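Local coordinates for protein tyrocidine synthetase 3 (Brevibacillus brevis, PDB 2JGP) that is part of a nonribosomal peptide synthetase that builds the antibiotic tyrocidine, its carrier domain presenting phosphopantetheine-bound intermediates to a condensation domain that probably forms the peptide bond, at residues V5-V10 with R14-W19; S49-H52 with D58-L61; T374-N379 with N425-T430; Q261-S266 with H270-Y275. All coordinates share one frame; numbering follows the deposited sequence.

Contact 1. Residues V5-V10 with R14-W19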
# COMPACT_ATOMS: atom_id res chain seq x y z
N VAL A 5 2.81 5.48 23.43
CA VAL A 5 2.44 4.53 22.40
C VAL A 5 2.22 5.32 21.12
O VAL A 5 1.35 6.20 21.07
CB VAL A 5 1.19 3.74 22.80
CG1 VAL A 5 0.68 2.91 21.63
CG2 VAL A 5 1.49 2.86 24.03
N ALA A 6 3.01 5.04 20.09
CA ALA A 6 2.92 5.81 18.85
C ALA A 6 1.56 5.57 18.18
O ALA A 6 1.02 4.47 18.30
CB ALA A 6 4.04 5.43 17.90
N PRO A 7 1.01 6.59 17.50
CA PRO A 7 -0.28 6.42 16.80
C PRO A 7 -0.30 5.17 15.92
O PRO A 7 0.67 4.88 15.23
CB PRO A 7 -0.37 7.69 15.95
CG PRO A 7 0.38 8.72 16.75
CD PRO A 7 1.54 7.95 17.32
N ARG A 8 -1.40 4.41 15.98
CA ARG A 8 -1.50 3.11 15.31
C ARG A 8 -2.55 3.09 14.21
O ARG A 8 -2.75 2.07 13.53
CB ARG A 8 -1.85 2.03 16.33
CG ARG A 8 -0.88 1.94 17.49
CD ARG A 8 -1.51 1.25 18.67
NE ARG A 8 -2.58 2.03 19.26
CZ ARG A 8 -3.19 1.72 20.40
NH1 ARG A 8 -2.83 0.63 21.08
NH2 ARG A 8 -4.16 2.49 20.87
N SER A 9 -3.25 4.21 14.05
CA SER A 9 -4.31 4.31 13.07
C SER A 9 -4.36 5.73 12.56
O SER A 9 -3.77 6.62 13.16
CB SER A 9 -5.66 3.97 13.69
OG SER A 9 -6.05 4.96 14.63
N VAL A 10 -5.10 5.94 11.47
CA VAL A 10 -5.23 7.27 10.90
C VAL A 10 -5.84 8.27 11.89
O VAL A 10 -5.36 9.39 12.00
CB VAL A 10 -6.01 7.24 9.54
CG1 VAL A 10 -7.45 6.76 9.75
CG2 VAL A 10 -6.00 8.60 8.88
N ARG A 14 -4.18 11.66 13.39
CA ARG A 14 -4.82 12.96 13.20
C ARG A 14 -5.07 13.67 14.52
O ARG A 14 -4.76 14.85 14.68
CB ARG A 14 -6.14 12.79 12.44
CG ARG A 14 -5.95 12.44 10.98
CD ARG A 14 -7.26 12.07 10.30
NE ARG A 14 -7.05 11.91 8.87
CZ ARG A 14 -7.84 11.21 8.06
NH1 ARG A 14 -8.93 10.60 8.53
NH2 ARG A 14 -7.55 11.12 6.77
N LEU A 15 -5.64 12.94 15.48
CA LEU A 15 -5.94 13.50 16.79
C LEU A 15 -4.68 13.93 17.53
O LEU A 15 -4.64 15.03 18.08
CB LEU A 15 -6.70 12.49 17.64
CG LEU A 15 -8.20 12.37 17.34
CD1 LEU A 15 -8.77 11.07 17.92
CD2 LEU A 15 -8.95 13.59 17.88
N ALA A 16 -3.67 13.07 17.54
CA ALA A 16 -2.43 13.34 18.26
C ALA A 16 -1.80 14.63 17.78
O ALA A 16 -1.33 15.42 18.58
CB ALA A 16 -1.47 12.18 18.11
N GLN A 17 -1.79 14.81 16.46
CA GLN A 17 -1.28 16.03 15.81
C GLN A 17 -2.03 17.27 16.29
O GLN A 17 -1.41 18.28 16.63
CB GLN A 17 -1.38 15.87 14.29
CG GLN A 17 -1.47 17.15 13.45
CD GLN A 17 -2.89 17.42 12.90
OE1 GLN A 17 -3.67 16.50 12.57
NE2 GLN A 17 -3.21 18.70 12.79
N VAL A 18 -3.35 17.20 16.31
CA VAL A 18 -4.18 18.30 16.79
C VAL A 18 -3.93 18.61 18.28
O VAL A 18 -3.80 19.77 18.65
CB VAL A 18 -5.68 18.05 16.52
CG1 VAL A 18 -6.53 19.06 17.28
CG2 VAL A 18 -5.96 18.15 15.01
N TRP A 19 -3.83 17.58 19.12
CA TRP A 19 -3.57 17.80 20.55
C TRP A 19 -2.23 18.49 20.78
O TRP A 19 -2.12 19.37 21.62
CB TRP A 19 -3.58 16.48 21.32
CG TRP A 19 -4.93 15.87 21.54
CD1 TRP A 19 -6.06 16.07 20.80
CD2 TRP A 19 -5.27 14.92 22.56
NE1 TRP A 19 -7.09 15.31 21.30
CE2 TRP A 19 -6.63 14.60 22.38
CE3 TRP A 19 -4.57 14.32 23.61
CZ2 TRP A 19 -7.31 13.69 23.21
CZ3 TRP A 19 -5.24 13.42 24.43
CH2 TRP A 19 -6.59 13.12 24.22
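Val10 and Arg14 sit one turn apart at the start of helix 10-23 and pack side by side, their side chains pointing the same way. The tight spot is the methyl CG2 of Val10, 3.3 Å from CZ of Arg14 and centred over one face of the guanidinium. It gets there because CG2 is anti to the backbone N while the arginine runs extended from CG to NE. The same two residues share the ordinary i to i+4 helical bond, Arg14 N to Val10 O, at 2.9 Å and 164°. The looser half is the incoming loop, where CG of Pro7 merely reaches CB of Ala16 at 4.2 Å and the proline remains partly exposed. Ser9 is the N-cap, its OG bonded to the backbone N of Glu12. This first helix of the carrier domain carries Arg14 out to the condensation domain, where its NE bonds to Gly403 O and its NH2 forms a salt bridge with Asp406; Trp11 and Phe86 add cation-pi contacts. With a methyl on one face and acceptors taking NE and NH2, the buried guanidinium is fixed in its plane, and the nearby carboxylate probably helps to pay for burying its charge.

Contact 2. Residues S49-H52 with D58-L61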
# COMPACT_ATOMS: atom_id res chain seq x y z
N SER A 49 -12.88 22.35 17.73
CA SER A 49 -12.84 23.30 16.63
C SER A 49 -11.83 22.90 15.56
O SER A 49 -12.13 22.94 14.37
CB SER A 49 -12.51 24.70 17.14
OG SER A 49 -13.56 25.21 17.94
N SER A 50 -10.63 22.51 16.00
CA SER A 50 -9.56 22.11 15.06
C SER A 50 -9.91 20.88 14.24
O SER A 50 -9.60 20.82 13.05
CB SER A 50 -8.25 21.86 15.81
OG SER A 50 -7.75 23.07 16.35
N MET A 51 -10.54 19.89 14.88
CA MET A 51 -10.96 18.67 14.17
C MET A 51 -12.08 18.97 13.18
O MET A 51 -12.14 18.36 12.12
CB MET A 51 -11.39 17.59 15.16
CG MET A 51 -10.26 17.05 16.02
SD MET A 51 -8.97 16.22 15.07
CE MET A 51 -9.84 14.74 14.53
N HIS A 52 -12.95 19.92 13.53
CA HIS A 52 -13.99 20.36 12.60
C HIS A 52 -13.38 21.07 11.38
O HIS A 52 -13.77 20.81 10.24
CB HIS A 52 -15.00 21.28 13.30
CG HIS A 52 -15.94 21.97 12.35
ND1 HIS A 52 -16.95 21.31 11.69
CD2 HIS A 52 -16.00 23.26 11.95
CE1 HIS A 52 -17.61 22.17 10.93
NE2 HIS A 52 -17.05 23.36 11.07
N ASP A 58 -17.23 16.30 13.67
CA ASP A 58 -17.82 17.04 14.78
C ASP A 58 -17.85 16.14 16.00
O ASP A 58 -18.66 15.21 16.08
CB ASP A 58 -19.21 17.51 14.39
CG ASP A 58 -19.20 18.46 13.19
OD1 ASP A 58 -18.33 19.36 13.15
OD2 ASP A 58 -20.06 18.31 12.29
N ILE A 59 -16.95 16.40 16.94
CA ILE A 59 -16.84 15.62 18.16
C ILE A 59 -17.56 16.39 19.27
O ILE A 59 -17.15 17.50 19.59
CB ILE A 59 -15.36 15.43 18.57
CG1 ILE A 59 -14.57 14.70 17.48
CG2 ILE A 59 -15.26 14.67 19.89
CD1 ILE A 59 -13.07 14.75 17.71
N PRO A 60 -18.63 15.81 19.84
CA PRO A 60 -19.30 16.52 20.93
C PRO A 60 -18.35 16.71 22.10
O PRO A 60 -17.52 15.84 22.35
CB PRO A 60 -20.45 15.58 21.31
CG PRO A 60 -20.62 14.66 20.14
CD PRO A 60 -19.27 14.51 19.55
N LEU A 61 -18.46 17.83 22.80
CA LEU A 61 -17.59 18.08 23.94
C LEU A 61 -17.75 16.99 24.99
O LEU A 61 -16.78 16.54 25.58
CB LEU A 61 -17.87 19.46 24.55
CG LEU A 61 -16.92 19.93 25.66
CD1 LEU A 61 -15.47 19.95 25.16
CD2 LEU A 61 -17.34 21.30 26.17
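His52 and Asp58 meet across the end of helix 41-55 and the loop that follows it, on the exposed side of the contact. Taking the histidine outward, CB lies 3.8 Å from OD1 of Asp58, and CG, anti to the backbone N (chi1 169°), comes to 3.6 Å from the same oxygen. Next round the ring, ND1 closes on Asp58 OD1 to 2.8 Å. The short distance is misleading: the N-H...O angle is only 130°, which makes this a weak hydrogen bond, bent because the oxygen approaches the ring obliquely. CE1 is the last ring atom near that oxygen, at 3.7 Å. Ring and carboxylate lie side by side, their planes 29° apart, and a negative carboxylate here would be expected to favour a protonated imidazole. Both segments belong to the peptidyl carrier domain, a small helical bundle, and the loop brings the chain from helix 41-55 to the short helix 61-66, with Pro60 at its N-cap. Towards the bundle interior the chemistry turns apolar. Met51, bent at both chi2 and chi3, offers its CG to CD1 of Ile59 at 4.0 Å, and the two side chains cross obliquely. Trp11, Leu15 and Val18 of helix 10-23 pack against the methionine, while Ile77 of helix 70-79 touches both Met51 and Ile59.

Contact 3. Residues T374-N379 with N425-T430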
# COMPACT_ATOMS: atom_id res chain seq x y z
N THR A 374 -0.35 5.26 -3.19
CA THR A 374 1.05 5.59 -2.99
C THR A 374 1.13 7.01 -2.44
O THR A 374 0.39 7.90 -2.88
CB THR A 374 1.88 5.49 -4.28
OG1 THR A 374 1.72 4.18 -4.84
CG2 THR A 374 3.36 5.74 -4.00
N LEU A 375 1.99 7.19 -1.45
CA LEU A 375 2.26 8.51 -0.91
C LEU A 375 3.65 8.93 -1.38
O LEU A 375 4.59 8.15 -1.30
CB LEU A 375 2.24 8.48 0.62
CG LEU A 375 1.01 7.83 1.26
CD1 LEU A 375 1.18 7.83 2.78
CD2 LEU A 375 -0.27 8.52 0.83
N ALA A 376 3.76 10.16 -1.87
CA ALA A 376 5.05 10.74 -2.21
C ALA A 376 5.66 11.29 -0.93
O ALA A 376 5.28 12.36 -0.46
CB ALA A 376 4.88 11.85 -3.23
N MET A 377 6.61 10.55 -0.36
CA MET A 377 7.21 10.92 0.91
C MET A 377 8.47 11.76 0.68
O MET A 377 9.46 11.26 0.15
CB MET A 377 7.55 9.66 1.71
CG MET A 377 7.61 9.87 3.18
SD MET A 377 5.96 10.07 3.90
CE MET A 377 5.37 8.40 4.04
N ARG A 378 8.40 13.03 1.07
CA ARG A 378 9.52 13.96 0.88
C ARG A 378 10.26 14.19 2.19
O ARG A 378 9.65 14.50 3.21
CB ARG A 378 9.01 15.30 0.34
CG ARG A 378 10.11 16.33 0.08
CD ARG A 378 9.52 17.60 -0.47
NE ARG A 378 10.53 18.59 -0.84
CZ ARG A 378 10.30 19.64 -1.63
NH1 ARG A 378 9.09 19.87 -2.13
NH2 ARG A 378 11.29 20.48 -1.91
N ASN A 379 11.58 14.05 2.15
CA ASN A 379 12.43 14.29 3.31
C ASN A 379 13.71 14.99 2.90
O ASN A 379 14.07 14.99 1.72
CB ASN A 379 12.74 12.97 4.01
CG ASN A 379 11.58 12.47 4.84
OD1 ASN A 379 10.88 11.52 4.46
ND2 ASN A 379 11.34 13.13 5.97
N ASN A 425 9.35 8.75 -13.65
CA ASN A 425 7.99 8.76 -13.11
C ASN A 425 7.67 10.05 -12.37
O ASN A 425 8.58 10.73 -11.90
CB ASN A 425 7.80 7.55 -12.20
CG ASN A 425 7.68 6.25 -12.97
OD1 ASN A 425 6.63 5.94 -13.52
ND2 ASN A 425 8.78 5.50 -13.04
N PRO A 426 6.38 10.40 -12.29
CA PRO A 426 6.01 11.64 -11.62
C PRO A 426 6.32 11.60 -10.12
O PRO A 426 6.06 10.59 -9.45
CB PRO A 426 4.51 11.78 -11.90
CG PRO A 426 4.03 10.42 -12.23
CD PRO A 426 5.20 9.67 -12.79
N LEU A 427 6.90 12.69 -9.63
CA LEU A 427 7.19 12.93 -8.21
C LEU A 427 8.33 12.09 -7.61
O LEU A 427 9.12 12.62 -6.84
CB LEU A 427 5.93 12.83 -7.34
CG LEU A 427 5.01 14.05 -7.39
CD1 LEU A 427 3.77 13.82 -6.55
CD2 LEU A 427 5.73 15.31 -6.93
N PHE A 428 8.40 10.80 -7.94
CA PHE A 428 9.46 9.93 -7.41
C PHE A 428 9.89 8.86 -8.41
O PHE A 428 9.09 8.38 -9.22
CB PHE A 428 9.04 9.28 -6.08
CG PHE A 428 7.71 8.59 -6.14
CD1 PHE A 428 7.61 7.28 -6.58
CD2 PHE A 428 6.56 9.26 -5.75
CE1 PHE A 428 6.38 6.64 -6.64
CE2 PHE A 428 5.33 8.62 -5.80
CZ PHE A 428 5.24 7.31 -6.25
N ASP A 429 11.17 8.50 -8.35
CA ASP A 429 11.76 7.48 -9.23
C ASP A 429 12.22 6.25 -8.46
O ASP A 429 12.83 5.35 -9.04
CB ASP A 429 12.91 8.09 -10.02
CG ASP A 429 12.42 9.02 -11.08
OD1 ASP A 429 11.61 8.57 -11.92
OD2 ASP A 429 12.81 10.21 -11.07
N THR A 430 11.93 6.21 -7.17
CA THR A 430 12.17 5.03 -6.37
C THR A 430 11.01 4.81 -5.41
O THR A 430 10.31 5.75 -5.04
CB THR A 430 13.49 5.15 -5.58
OG1 THR A 430 13.72 3.93 -4.87
CG2 THR A 430 13.45 6.31 -4.60
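Phe428, Ala376 and Thr374 have the most surface buried here, and the phenylalanine ring joins the other two. Its CG occupies the crowded position between backbone N and carbonyl carbon (chi1 52°), turning the ring across to the strand. The methyl CG2 of Thr374 comes to 3.3 Å from CZ at the far end of that ring, a close approach made obliquely to the ring plane. Further along the strand, CB of Ala376 lies at the ring edge, near its plane, 4.0 Å from CD2. Thr374 and Ala376 are two apart in strand 373-379, so both point to the same side, while Leu375 between them turns away towards helix 387-403. In the condensation domain this strand pairs antiparallel with strand 350-356, whose Ile351 also touches Ala376 and Phe428; residues 425-430 lead into strand 430-435 of the neighbouring mixed sheet. Leu427 adds a second apolar neighbour, its CD1 at 4.0 Å from Ala376 CB. The loop is held from within by Asn425 N bonding to Asp429 OD1 at 2.9 Å, nearly straight at 174°; the other carboxylate oxygen makes a salt bridge with Arg424. Phe409 meets the Phe428 ring with planes at about 50°.

Contact 4. Residues Q261-S266 with H270-Y275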
# COMPACT_ATOMS: atom_id res chain seq x y z
N GLN A 261 -16.40 9.63 -4.14
CA GLN A 261 -16.98 10.68 -4.99
C GLN A 261 -17.64 11.79 -4.16
O GLN A 261 -17.41 12.98 -4.41
CB GLN A 261 -18.00 10.10 -5.97
CG GLN A 261 -18.56 11.13 -6.94
CD GLN A 261 -19.59 10.53 -7.86
OE1 GLN A 261 -20.61 10.01 -7.40
NE2 GLN A 261 -19.34 10.61 -9.16
N GLU A 262 -18.46 11.41 -3.19
CA GLU A 262 -19.08 12.38 -2.29
C GLU A 262 -18.03 13.18 -1.54
O GLU A 262 -18.11 14.41 -1.47
CB GLU A 262 -19.98 11.67 -1.27
CG GLU A 262 -21.23 11.05 -1.88
CD GLU A 262 -21.96 10.13 -0.92
OE1 GLU A 262 -23.12 9.79 -1.21
OE2 GLU A 262 -21.37 9.74 0.11
N PHE A 263 -17.04 12.47 -1.00
CA PHE A 263 -15.97 13.09 -0.22
C PHE A 263 -15.21 14.14 -1.02
O PHE A 263 -14.81 15.17 -0.46
CB PHE A 263 -15.00 12.02 0.27
CG PHE A 263 -13.93 12.55 1.16
CD1 PHE A 263 -14.23 12.99 2.45
CD2 PHE A 263 -12.61 12.61 0.72
CE1 PHE A 263 -13.24 13.49 3.26
CE2 PHE A 263 -11.62 13.10 1.54
CZ PHE A 263 -11.93 13.54 2.82
N SER A 264 -15.05 13.90 -2.32
CA SER A 264 -14.30 14.80 -3.19
C SER A 264 -14.85 16.23 -3.21
O SER A 264 -14.12 17.16 -3.55
CB SER A 264 -14.27 14.25 -4.62
OG SER A 264 -15.52 14.44 -5.25
N GLN A 265 -16.12 16.39 -2.84
CA GLN A 265 -16.78 17.70 -2.81
C GLN A 265 -16.77 18.37 -1.43
O GLN A 265 -17.41 19.40 -1.24
CB GLN A 265 -18.24 17.57 -3.28
CG GLN A 265 -18.44 17.78 -4.78
CD GLN A 265 -17.83 16.68 -5.62
OE1 GLN A 265 -17.15 16.95 -6.61
NE2 GLN A 265 -18.09 15.43 -5.24
N SER A 266 -16.04 17.80 -0.47
CA SER A 266 -16.09 18.27 0.91
C SER A 266 -14.96 19.26 1.23
O SER A 266 -13.95 19.32 0.53
CB SER A 266 -16.02 17.08 1.87
OG SER A 266 -14.74 16.47 1.83
N HIS A 270 -10.58 19.19 0.57
CA HIS A 270 -9.73 20.34 0.26
C HIS A 270 -8.53 20.43 1.20
O HIS A 270 -7.44 20.82 0.80
CB HIS A 270 -10.54 21.63 0.33
CG HIS A 270 -9.92 22.78 -0.41
ND1 HIS A 270 -9.26 23.80 0.24
CD2 HIS A 270 -9.88 23.07 -1.73
CE1 HIS A 270 -8.83 24.67 -0.66
NE2 HIS A 270 -9.19 24.25 -1.86
N LYS A 271 -8.74 20.05 2.46
CA LYS A 271 -7.66 20.03 3.45
C LYS A 271 -6.70 18.86 3.22
O LYS A 271 -5.49 19.02 3.39
CB LYS A 271 -8.23 19.98 4.87
CG LYS A 271 -8.96 21.25 5.30
CD LYS A 271 -7.99 22.39 5.57
CE LYS A 271 -8.72 23.61 6.10
NZ LYS A 271 -7.77 24.74 6.36
N GLN A 272 -7.23 17.70 2.83
CA GLN A 272 -6.38 16.56 2.45
C GLN A 272 -5.48 16.98 1.29
O GLN A 272 -4.28 16.73 1.31
CB GLN A 272 -7.20 15.33 2.02
CG GLN A 272 -8.07 14.71 3.10
CD GLN A 272 -7.27 13.97 4.14
OE1 GLN A 272 -6.68 12.92 3.86
NE2 GLN A 272 -7.26 14.50 5.36
N GLU A 273 -6.08 17.61 0.29
CA GLU A 273 -5.36 18.10 -0.88
C GLU A 273 -4.33 19.17 -0.52
O GLU A 273 -3.18 19.10 -0.96
CB GLU A 273 -6.35 18.67 -1.90
CG GLU A 273 -5.70 19.34 -3.11
CD GLU A 273 -6.71 19.78 -4.14
OE1 GLU A 273 -6.77 19.15 -5.21
OE2 GLU A 273 -7.45 20.75 -3.86
N ALA A 274 -4.76 20.15 0.27
CA ALA A 274 -3.94 21.31 0.63
C ALA A 274 -2.60 20.90 1.22
O ALA A 274 -1.58 21.51 0.91
CB ALA A 274 -4.68 22.21 1.61
N TYR A 275 -2.61 19.86 2.06
CA TYR A 275 -1.38 19.35 2.64
C TYR A 275 -0.35 18.99 1.56
O TYR A 275 0.81 19.36 1.65
CB TYR A 275 -1.63 18.13 3.54
CG TYR A 275 -0.33 17.50 3.98
CD1 TYR A 275 0.38 18.01 5.06
CD2 TYR A 275 0.21 16.43 3.27
CE1 TYR A 275 1.58 17.45 5.44
CE2 TYR A 275 1.42 15.87 3.65
CZ TYR A 275 2.10 16.38 4.73
OH TYR A 275 3.30 15.82 5.08
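Ser266 O receives His270 N across the first turn of helix 267-279, at 3.4 Å a weak bond, just after the type I beta turn from Phe263 to Ser266 has redirected the chain. This is a tight turn joining two consecutive helices, 253-263 and 267-279, of the condensation domain, with Ser266 as N-cap of the second. The serine hydroxyl works on both sides of the junction: OG bonds back to Phe263 O at 2.6 Å, in the carbonyl plane and on a lone pair, and also caps the backbone N of Phe269. Since Ser266 N also bonds to Phe263 O, at 2.9 Å, that carbonyl is gripped twice by one residue. The same OG stands 3.5 Å above the plane of the Phe263 ring, nearer its border than its centre. From that ring the contact passes to the second helix. Phe263 has CG anti to its own N (chi1 -176°), which extends the ring towards Gln272, and the two side chains cross at about a right angle. Beyond the bend at chi2 of Gln272, the amide is fixed by outside backbone partners, OE1 taking Asp406 N and NE2 giving to Gly403 O; ring and amide planes stand 64° apart. Trp259 stacks on Phe263, and Phe86 meets it too. The glutamine touches Phe263 with its aliphatic part, CG lying near the ring plane at the edge, 4.0 Å from CZ.

In the fold
Along the chain the order is contact 1, contact 2, contact 4, contact 3. The first two lie in the carrier domain, centres 15 Å apart, and touch where helix 10-23 packs on helix 41-55: Val18 CG2 is 3.6 Å from Met51 SD. Contacts 3 and 4 belong to the condensation domain, with centres 21 Å apart and nearest atoms about 6 Å apart. The two domains meet between contacts 1 and 4, where Arg14 NH2 lies 3.5 Å from Gln272 OE1 and both side chains bond to Gly403 and Asp406. Contact 3 is remote from contact 2, centres 33 Å apart. The end of helix 387-403 and the residues just after it thus probably help to hold the carrier domain against the condensation domain in this crystallised bidomain.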